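Side-chain contacts in alkaline phosphatase D (Bacillus subtilis, PDB 2YEQ), which hydrolyses phosphate esters, acting as a phosphodiesterase and alkaline phosphatase with iron and calcium in its active site: residues P18-V23 against P108-N113; W48-D53 against D80-N85; H73-E78 against Y90-G95. All blocks are in the same frame, centred on the assembly; numbering follows the deposited sequence.

All three contacts lie in the N-terminal part. Along the chain the segments come as 18-23, 48-53, 73-78, 80-85, 90-95 and 108-113, so contact 1 spans the other two, whose segments alternate. The centres of contacts 1 and 2 lie 13 Å apart, those of contacts 2 and 3 15 Å, and those of contacts 1 and 3 23 Å. L82 N probably donates to D21 O, linking contacts 1 and 2. Contacts 2 and 3 share the sheet in which strands 44-51 and 87-94 are neighbours. A salt bridge from E49 to R91 joins them. Contact 3 joins two packed sheets, contact 2 covers one end of them, and contact 1 lies where the chain leaves for strand 117-122.

Contact 1: P18-V23 against P108-N113; sequences PLSDSV and PAPGAN. With EDO (1,2-ethanediol), chain I.
S20 meets P108, A109 and P110 by van der Waals contact. Its CB points at the other segment and lies 3.4 Å from the carbonyl O of P108. The same CB is 3.9 Å from CA of A109. The hydroxyl adds the third touch: OG of S20 is 4.0 Å from CD of P110, and reaches the proline ring at that corner alone. This follows from the first torsion (chi1 66°), which sets OG between the backbone N and the carbonyl carbon. No hydrogen bond crosses between the segments, and the buried surface is small, 95 Å² in all.

Hydrogen bonds instead shape each loop from within. L19 N bonds S22 O at 2.9 Å and closes the bend that carries S20. In the other segment A112 N bonds A109 O, also at 2.9 Å. Two neighbouring backbone bonds tie the loops to their surroundings, L19 with L107 and A112 with N269.

An ethanediol, probably from the crystallisation liquor, sits on the first loop. Its O1 is 3.3 Å from P18 O, a weak bond at most. The same O1 lies 3.5 Å from CD2 of L19.

Residues 109-112 form a type II beta turn, with P110 and G111 at its two central positions. The positive phi of G111 suits that place. Segment 18-23 links the antiparallel strands 13-16 and 23-28, as in a beta hairpin, and rests against the connection from strand 97-105 to strand 117-122.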
loop_
_atom_site.group_PDB
_atom_site.type_symbol
_atom_site.label_atom_id
_atom_site.label_comp_id
_atom_site.label_asym_id
_atom_site.label_seq_id
_atom_site.Cartn_x
_atom_site.Cartn_y
_atom_site.Cartn_z
ATOM N N PRO A 18 -2.318 -10.984 10.378
ATOM C CA PRO A 18 -2.941 -12.193 10.908
ATOM C C PRO A 18 -2.122 -13.409 10.588
ATOM O O PRO A 18 -1.514 -13.467 9.499
ATOM C CB PRO A 18 -4.298 -12.250 10.174
ATOM C CG PRO A 18 -4.074 -11.554 8.931
ATOM C CD PRO A 18 -3.095 -10.430 9.265
ATOM N N LEU A 19 -2.077 -14.340 11.547
ATOM C CA LEU A 19 -1.569 -15.691 11.356
ATOM C C LEU A 19 -2.717 -16.658 11.701
ATOM O O LEU A 19 -3.830 -16.229 11.990
ATOM C CB LEU A 19 -0.353 -15.957 12.238
ATOM C CG LEU A 19 0.913 -15.137 11.903
ATOM C CD1 LEU A 19 2.009 -15.375 12.933
ATOM C CD2 LEU A 19 1.408 -15.415 10.486
ATOM N N SER A 20 -2.465 -17.960 11.682
ATOM C CA SER A 20 -3.559 -18.914 11.910
ATOM C C SER A 20 -4.016 -18.967 13.363
ATOM O O SER A 20 -5.117 -19.419 13.633
ATOM C CB SER A 20 -3.200 -20.314 11.388
ATOM O OG SER A 20 -2.153 -20.884 12.114
ATOM N N ASP A 21 -3.200 -18.487 14.292
ATOM C CA ASP A 21 -3.531 -18.569 15.718
ATOM C C ASP A 21 -3.438 -17.236 16.475
ATOM O O ASP A 21 -3.500 -17.222 17.706
ATOM C CB ASP A 21 -2.584 -19.569 16.386
ATOM C CG ASP A 21 -1.146 -19.060 16.447
ATOM O OD1 ASP A 21 -0.702 -18.376 15.494
ATOM O OD2 ASP A 21 -0.461 -19.320 17.459
ATOM N N SER A 22 -3.255 -16.134 15.758
ATOM C CA SER A 22 -3.052 -14.828 16.393
ATOM C C SER A 22 -3.240 -13.733 15.387
ATOM O O SER A 22 -3.248 -13.985 14.172
ATOM C CB SER A 22 -1.647 -14.713 16.988
ATOM O OG SER A 22 -0.652 -14.817 15.992
ATOM N N VAL A 23 -3.379 -12.513 15.898
ATOM C CA VAL A 23 -3.510 -11.329 15.078
ATOM C C VAL A 23 -2.988 -10.150 15.903
ATOM O O VAL A 23 -2.994 -10.205 17.133
ATOM C CB VAL A 23 -4.980 -11.101 14.683
ATOM C CG1 VAL A 23 -5.844 -10.808 15.930
ATOM C CG2 VAL A 23 -5.092 -9.959 13.667
ATOM N N PRO A 108 -6.409 -19.209 7.686
ATOM C CA PRO A 108 -6.550 -20.673 7.702
ATOM C C PRO A 108 -5.298 -21.347 8.236
ATOM O O PRO A 108 -4.202 -20.776 8.176
ATOM C CB PRO A 108 -6.719 -21.043 6.219
ATOM C CG PRO A 108 -7.202 -19.829 5.558
ATOM C CD PRO A 108 -6.646 -18.649 6.352
ATOM N N ALA A 109 -5.464 -22.555 8.759
ATOM C CA ALA A 109 -4.332 -23.374 9.188
ATOM C C ALA A 109 -3.395 -23.567 7.999
ATOM O O ALA A 109 -3.852 -23.630 6.859
ATOM C CB ALA A 109 -4.820 -24.725 9.733
ATOM N N PRO A 110 -2.086 -23.588 8.242
ATOM C CA PRO A 110 -1.141 -23.791 7.147
ATOM C C PRO A 110 -1.510 -25.041 6.342
ATOM O O PRO A 110 -1.841 -26.079 6.928
ATOM C CB PRO A 110 0.212 -23.986 7.855
ATOM C CG PRO A 110 -0.020 -23.758 9.309
ATOM C CD PRO A 110 -1.481 -23.844 9.563
ATOM N N GLY A 111 -1.501 -24.933 5.020
ATOM C CA GLY A 111 -1.874 -26.056 4.163
ATOM C C GLY A 111 -3.360 -26.393 4.097
ATOM O O GLY A 111 -3.746 -27.271 3.329
ATOM N N ALA A 112 -4.207 -25.701 4.863
ATOM C CA ALA A 112 -5.655 -25.917 4.763
ATOM C C ALA A 112 -6.097 -25.728 3.329
ATOM O O ALA A 112 -5.637 -24.830 2.631
ATOM C CB ALA A 112 -6.443 -24.967 5.678
ATOM N N ASN A 113 -7.021 -26.577 2.903
ATOM C CA ASN A 113 -7.505 -26.577 1.545
ATOM C C ASN A 113 -8.670 -25.601 1.360
ATOM O O ASN A 113 -9.821 -26.002 1.187
ATOM C CB ASN A 113 -7.927 -28.006 1.182
ATOM C CG ASN A 113 -7.926 -28.251 -0.299
ATOM O OD1 ASN A 113 -6.998 -27.864 -1.005
ATOM N ND2 ASN A 113 -8.970 -28.902 -0.786
HETATM C C1 EDO I . 2.816 -12.108 10.062
HETATM O O1 EDO I . 1.510 -12.047 9.470
HETATM C C2 EDO I . 3.677 -10.963 9.552
HETATM O O2 EDO I . 4.261 -10.256 10.648
#

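Contact 2: W48-D53 against D80-N85; sequences WEVAKD and DGLEPN. With PE5 (3,6,9,12,15,18,21,24-octaoxahexacosan-1-ol), chain X.
The carboxylate of E83 faces the amine of K52 at the outer side of the contact. K52 NZ lies beyond the OE2 atom of E83, 4.4 Å from it and a little out of the carboxylate plane. That is too far for a salt bridge, though the opposite charges probably still attract. The CB of W48 points toward segment 80-85, but its indole stops short of touching it. V77 CG1 sits over the indole face, 3.4 Å from CE2 of W48.

Deeper in, two apolar side chains touch. V50 CG1 is 4.2 Å from L82 CD2, and the side chains cross at about a right angle. CG1 is anti to the backbone N of V50 (chi1 178°), which carries this methyl to the leucine. L25 and A79 also pack on V50, while V23 and T106 flank L82.

V50 is on strand 44-51 of one sheet. L82 belongs to the connection from strand 74-79, in the other sheet, to strand 87-94, which returns beside 44-51. The leucine therefore covers an end of the beta sandwich, an arrangement consistent with an immunoglobulin-like E-set domain.

The chain of K52 bends at its third torsion (chi3 -108°) and ends beside a bound polyether. NZ of K52 donates to O2 of the PE5 molecule at 3.0 Å and to its O1 at 3.2 Å. Replaced by a leucine, this residue would probably leave both polyether oxygens without their donor and the E83 carboxylate without its nearby positive charge. D80 has its own partner, a salt bridge to R61, and the backbone O of E83 accepts from T106 OG1.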
loop_
_atom_site.group_PDB
_atom_site.type_symbol
_atom_site.label_atom_id
_atom_site.label_comp_id
_atom_site.label_asym_id
_atom_site.label_seq_id
_atom_site.Cartn_x
_atom_site.Cartn_y
_atom_site.Cartn_z
ATOM N N TRP A 48 -7.528 -4.921 26.960
ATOM C CA TRP A 48 -8.030 -5.373 25.677
ATOM C C TRP A 48 -8.731 -6.714 25.810
ATOM O O TRP A 48 -8.375 -7.544 26.658
ATOM C CB TRP A 48 -6.901 -5.484 24.640
ATOM C CG TRP A 48 -5.770 -6.370 25.076
ATOM C CD1 TRP A 48 -4.675 -6.006 25.808
ATOM C CD2 TRP A 48 -5.635 -7.765 24.821
ATOM N NE1 TRP A 48 -3.854 -7.094 25.995
ATOM C CE2 TRP A 48 -4.422 -8.184 25.395
ATOM C CE3 TRP A 48 -6.406 -8.700 24.128
ATOM C CZ2 TRP A 48 -3.977 -9.505 25.317
ATOM C CZ3 TRP A 48 -5.961 -10.002 24.052
ATOM C CH2 TRP A 48 -4.767 -10.394 24.645
ATOM N N GLU A 49 -9.698 -6.926 24.926
ATOM C CA GLU A 49 -10.488 -8.152 24.897
ATOM C C GLU A 49 -10.748 -8.581 23.451
ATOM O O GLU A 49 -10.998 -7.744 22.569
ATOM C CB GLU A 49 -11.848 -7.937 25.573
ATOM C CG GLU A 49 -11.797 -7.695 27.066
ATOM C CD GLU A 49 -13.169 -7.365 27.654
ATOM O OE1 GLU A 49 -14.061 -6.844 26.925
ATOM O OE2 GLU A 49 -13.344 -7.637 28.859
ATOM N N VAL A 50 -10.714 -9.889 23.237
ATOM C CA VAL A 50 -11.072 -10.506 21.986
ATOM C C VAL A 50 -12.222 -11.495 22.260
ATOM O O VAL A 50 -12.138 -12.338 23.166
ATOM C CB VAL A 50 -9.882 -11.277 21.389
ATOM C CG1 VAL A 50 -10.285 -11.970 20.089
ATOM C CG2 VAL A 50 -8.688 -10.328 21.170
ATOM N N ALA A 51 -13.275 -11.390 21.470
ATOM C CA ALA A 51 -14.470 -12.200 21.650
ATOM C C ALA A 51 -14.903 -12.846 20.342
ATOM O O ALA A 51 -14.543 -12.390 19.233
ATOM C CB ALA A 51 -15.615 -11.324 22.218
ATOM N N LYS A 52 -15.729 -13.877 20.458
ATOM C CA LYS A 52 -16.337 -14.497 19.277
ATOM C C LYS A 52 -17.538 -13.722 18.763
ATOM O O LYS A 52 -17.977 -13.932 17.635
ATOM C CB LYS A 52 -16.740 -15.936 19.576
ATOM C CG LYS A 52 -15.584 -16.789 20.067
ATOM C CD LYS A 52 -15.875 -18.295 19.963
ATOM C CE LYS A 52 -16.108 -18.941 21.323
ATOM N NZ LYS A 52 -15.751 -20.399 21.340
ATOM N N ASP A 53 -18.042 -12.801 19.570
ATOM C CA ASP A 53 -19.275 -12.090 19.266
ATOM C C ASP A 53 -19.136 -10.617 19.503
ATOM O O ASP A 53 -18.312 -10.188 20.308
ATOM C CB ASP A 53 -20.412 -12.616 20.156
ATOM C CG ASP A 53 -20.154 -12.377 21.624
ATOM O OD1 ASP A 53 -19.097 -12.841 22.113
ATOM O OD2 ASP A 53 -20.993 -11.714 22.269
ATOM N N ASP A 80 -2.907 -14.015 20.935
ATOM C CA ASP A 80 -2.680 -15.380 20.491
ATOM C C ASP A 80 -3.676 -16.341 21.147
ATOM O O ASP A 80 -4.612 -15.898 21.808
ATOM C CB ASP A 80 -1.233 -15.786 20.744
ATOM C CG ASP A 80 -0.868 -15.815 22.217
ATOM O OD1 ASP A 80 -1.723 -15.533 23.086
ATOM O OD2 ASP A 80 0.307 -16.117 22.492
ATOM N N GLY A 81 -3.484 -17.641 20.939
ATOM C CA GLY A 81 -4.409 -18.651 21.453
ATOM C C GLY A 81 -5.736 -18.640 20.720
ATOM O O GLY A 81 -6.757 -18.974 21.297
ATOM N N LEU A 82 -5.727 -18.231 19.451
ATOM C CA LEU A 82 -6.946 -18.147 18.662
ATOM C C LEU A 82 -7.071 -19.351 17.739
ATOM O O LEU A 82 -6.117 -20.080 17.516
ATOM C CB LEU A 82 -6.971 -16.862 17.820
ATOM C CG LEU A 82 -6.831 -15.529 18.557
ATOM C CD1 LEU A 82 -6.857 -14.349 17.565
ATOM C CD2 LEU A 82 -7.938 -15.380 19.603
ATOM N N GLU A 83 -8.259 -19.538 17.186
ATOM C CA GLU A 83 -8.511 -20.629 16.250
ATOM C C GLU A 83 -8.352 -20.128 14.820
ATOM O O GLU A 83 -8.582 -18.956 14.552
ATOM C CB GLU A 83 -9.945 -21.154 16.413
ATOM C CG GLU A 83 -10.276 -21.735 17.797
ATOM C CD GLU A 83 -11.733 -22.167 17.879
ATOM O OE1 GLU A 83 -12.057 -23.226 17.292
ATOM O OE2 GLU A 83 -12.558 -21.441 18.495
ATOM N N PRO A 84 -8.060 -21.033 13.890
ATOM C CA PRO A 84 -7.821 -20.634 12.496
ATOM C C PRO A 84 -9.073 -20.331 11.694
ATOM O O PRO A 84 -10.143 -20.840 11.975
ATOM C CB PRO A 84 -7.077 -21.817 11.909
ATOM C CG PRO A 84 -7.486 -22.966 12.730
ATOM C CD PRO A 84 -7.704 -22.441 14.122
ATOM N N ASN A 85 -8.923 -19.457 10.713
ATOM C CA ASN A 85 -9.986 -19.056 9.821
ATOM C C ASN A 85 -11.265 -18.634 10.527
ATOM O O ASN A 85 -12.368 -18.971 10.086
ATOM C CB ASN A 85 -10.266 -20.193 8.846
ATOM C CG ASN A 85 -10.879 -19.721 7.550
ATOM O OD1 ASN A 85 -10.851 -18.551 7.206
ATOM N ND2 ASN A 85 -11.466 -20.655 6.831
HETATM O O1 PE5 X . -13.225 -21.826 22.626
HETATM C C1 PE5 X . -12.666 -20.739 23.368
HETATM C C2 PE5 X . -13.544 -20.374 24.570
HETATM O O2 PE5 X . -14.755 -19.743 24.137
HETATM C C3 PE5 X . -15.420 -18.962 25.138
HETATM C C4 PE5 X . -16.827 -18.649 24.671
#

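Contact 3: H73-E78 against Y90-G95; sequences HSVHVE and YRFKTG. With PE5 (3,6,9,12,15,18,21,24-octaoxahexacosan-1-ol), chain P; EDO (1,2-ethanediol), chain R.
The interior of the N-terminal beta sandwich is crossed here, from V75 and V77 on strand 74-79 to F92 on strand 87-94. The strands lie in different sheets, and V75 and F92 CA atoms stand 9.5 Å apart. Side chains fill the space between. V75 CG1, anti to the backbone N (chi1 175°), meets CE1 of F92 at 3.8 Å, from an oblique direction. V77 CG2 lies near the ring plane, at the ring edge, 4.3 Å from the same CE1 of F92. V46, W48, L25 and T27 also pack on the phenyl group.

The polar groups point elsewhere. H76 N, on an outermost strand, donates to O2 of an ethanediol at 2.8 Å in a fairly straight bond (163°). That ethanediol also bonds E65 and M66, so it links the outer strands of the two sheets. R91 NH1 donates to O1 of a PE5 molecule at 3.2 Å (161°), and R91 also makes a cation-pi contact with F56.

Between the two segments no hydrogen bond forms. Their contact is apolar and buried, so it rests on close packing and the exclusion of water.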
loop_
_atom_site.group_PDB
_atom_site.type_symbol
_atom_site.label_atom_id
_atom_site.label_comp_id
_atom_site.label_asym_id
_atom_site.label_seq_id
_atom_site.Cartn_x
_atom_site.Cartn_y
_atom_site.Cartn_z
ATOM N N HIS A 73 2.018 6.618 22.999
ATOM C CA HIS A 73 0.921 5.902 23.662
ATOM C C HIS A 73 0.142 5.016 22.673
ATOM O O HIS A 73 -1.080 4.796 22.811
ATOM C CB HIS A 73 -0.018 6.880 24.399
ATOM C CG HIS A 73 0.596 7.495 25.616
ATOM N ND1 HIS A 73 1.262 8.699 25.582
ATOM C CD2 HIS A 73 0.638 7.074 26.899
ATOM C CE1 HIS A 73 1.676 9.003 26.800
ATOM N NE2 HIS A 73 1.321 8.028 27.616
ATOM N N SER A 74 0.861 4.487 21.685
ATOM C CA SER A 74 0.303 3.471 20.823
ATOM C C SER A 74 0.229 2.154 21.589
ATOM O O SER A 74 0.892 1.934 22.625
ATOM C CB SER A 74 1.138 3.315 19.557
ATOM O OG SER A 74 2.450 2.889 19.873
ATOM N N VAL A 75 -0.621 1.270 21.093
ATOM C CA VAL A 75 -0.786 -0.038 21.680
ATOM C C VAL A 75 -0.685 -1.085 20.568
ATOM O O VAL A 75 -1.385 -0.991 19.558
ATOM C CB VAL A 75 -2.162 -0.151 22.398
ATOM C CG1 VAL A 75 -2.373 -1.558 22.906
ATOM C CG2 VAL A 75 -2.263 0.884 23.543
ATOM N N HIS A 76 0.205 -2.048 20.741
ATOM C CA HIS A 76 0.302 -3.204 19.844
ATOM C C HIS A 76 0.160 -4.449 20.686
ATOM O O HIS A 76 0.954 -4.662 21.592
ATOM C CB HIS A 76 1.662 -3.264 19.146
ATOM C CG HIS A 76 1.907 -2.132 18.201
ATOM N ND1 HIS A 76 2.206 -0.861 18.632
ATOM C CD2 HIS A 76 1.896 -2.084 16.853
ATOM C CE1 HIS A 76 2.356 -0.075 17.580
ATOM N NE2 HIS A 76 2.171 -0.796 16.489
ATOM N N VAL A 77 -0.853 -5.258 20.395
ATOM C CA VAL A 77 -1.127 -6.474 21.146
ATOM C C VAL A 77 -1.041 -7.619 20.154
ATOM O O VAL A 77 -1.642 -7.563 19.098
ATOM C CB VAL A 77 -2.571 -6.454 21.759
ATOM C CG1 VAL A 77 -2.961 -7.829 22.306
ATOM C CG2 VAL A 77 -2.714 -5.370 22.837
ATOM N N GLU A 78 -0.297 -8.660 20.484
ATOM C CA GLU A 78 -0.312 -9.864 19.668
ATOM C C GLU A 78 -1.216 -10.883 20.377
ATOM O O GLU A 78 -0.787 -11.606 21.266
ATOM C CB GLU A 78 1.114 -10.369 19.410
ATOM C CG GLU A 78 1.824 -9.460 18.380
ATOM C CD GLU A 78 3.283 -9.824 18.132
ATOM O OE1 GLU A 78 3.573 -11.026 17.913
ATOM O OE2 GLU A 78 4.127 -8.900 18.150
ATOM N N TYR A 90 -12.878 -7.283 18.714
ATOM C CA TYR A 90 -11.933 -6.810 19.707
ATOM C C TYR A 90 -12.248 -5.387 20.112
ATOM O O TYR A 90 -12.868 -4.636 19.357
ATOM C CB TYR A 90 -10.482 -6.960 19.193
ATOM C CG TYR A 90 -10.162 -6.075 18.002
ATOM C CD1 TYR A 90 -10.427 -6.502 16.711
ATOM C CD2 TYR A 90 -9.579 -4.812 18.177
ATOM C CE1 TYR A 90 -10.149 -5.699 15.632
ATOM C CE2 TYR A 90 -9.295 -4.006 17.098
ATOM C CZ TYR A 90 -9.572 -4.440 15.835
ATOM O OH TYR A 90 -9.328 -3.638 14.762
ATOM N N ARG A 91 -11.819 -5.016 21.319
ATOM C CA ARG A 91 -11.943 -3.636 21.786
ATOM C C ARG A 91 -10.973 -3.378 22.914
ATOM O O ARG A 91 -10.442 -4.312 23.521
ATOM C CB ARG A 91 -13.372 -3.333 22.251
ATOM C CG ARG A 91 -13.702 -4.033 23.520
ATOM C CD ARG A 91 -15.082 -3.666 24.044
ATOM N NE ARG A 91 -15.409 -4.557 25.151
ATOM C CZ ARG A 91 -16.595 -4.619 25.740
ATOM N NH1 ARG A 91 -17.596 -3.854 25.320
ATOM N NH2 ARG A 91 -16.779 -5.472 26.741
ATOM N N PHE A 92 -10.753 -2.096 23.173
ATOM C CA PHE A 92 -9.849 -1.651 24.212
ATOM C C PHE A 92 -10.624 -0.838 25.234
ATOM O O PHE A 92 -11.637 -0.222 24.910
ATOM C CB PHE A 92 -8.755 -0.750 23.625
ATOM C CG PHE A 92 -7.892 -1.414 22.593
ATOM C CD1 PHE A 92 -6.741 -2.094 22.965
ATOM C CD2 PHE A 92 -8.219 -1.345 21.253
ATOM C CE1 PHE A 92 -5.928 -2.680 22.014
ATOM C CE2 PHE A 92 -7.404 -1.951 20.279
ATOM C CZ PHE A 92 -6.262 -2.612 20.671
ATOM N N LYS A 93 -10.085 -0.776 26.445
ATOM C CA LYS A 93 -10.636 0.049 27.517
ATOM C C LYS A 93 -9.469 0.675 28.264
ATOM O O LYS A 93 -8.513 -0.017 28.594
ATOM C CB LYS A 93 -11.452 -0.824 28.461
ATOM C CG LYS A 93 -12.221 -0.100 29.525
ATOM C CD LYS A 93 -12.657 -1.100 30.618
ATOM C CE LYS A 93 -13.851 -0.612 31.435
ATOM N NZ LYS A 93 -14.543 -1.741 32.133
ATOM N N THR A 94 -9.549 1.977 28.502
ATOM C CA THR A 94 -8.561 2.666 29.317
ATOM C C THR A 94 -9.321 3.527 30.314
ATOM O O THR A 94 -10.116 4.376 29.933
ATOM C CB THR A 94 -7.522 3.443 28.454
ATOM O OG1 THR A 94 -6.462 3.909 29.292
ATOM C CG2 THR A 94 -8.151 4.593 27.658
ATOM N N GLY A 95 -9.079 3.267 31.594
ATOM C CA GLY A 95 -9.909 3.794 32.662
ATOM C C GLY A 95 -11.311 3.294 32.399
ATOM O O GLY A 95 -11.555 2.086 32.281
HETATM C C50 PE5 P . -19.994 -5.595 28.096
HETATM O O1 PE5 P . -20.187 -4.654 27.036
HETATM C C1 PE5 P . -20.564 -5.260 25.790
HETATM C C2 PE5 P . -20.863 -4.192 24.735
HETATM O O2 PE5 P . -20.028 -4.355 23.574
HETATM C C3 PE5 P . -20.233 -3.392 22.518
HETATM C C4 PE5 P . -19.365 -2.126 22.664
HETATM O O3 PE5 P . -18.146 -2.319 23.388
HETATM C C1 EDO R . 3.445 -1.155 24.375
HETATM O O1 EDO R . 3.902 0.194 24.504
HETATM C C2 EDO R . 1.959 -1.156 24.044
HETATM O O2 EDO R . 1.660 -2.231 23.150
#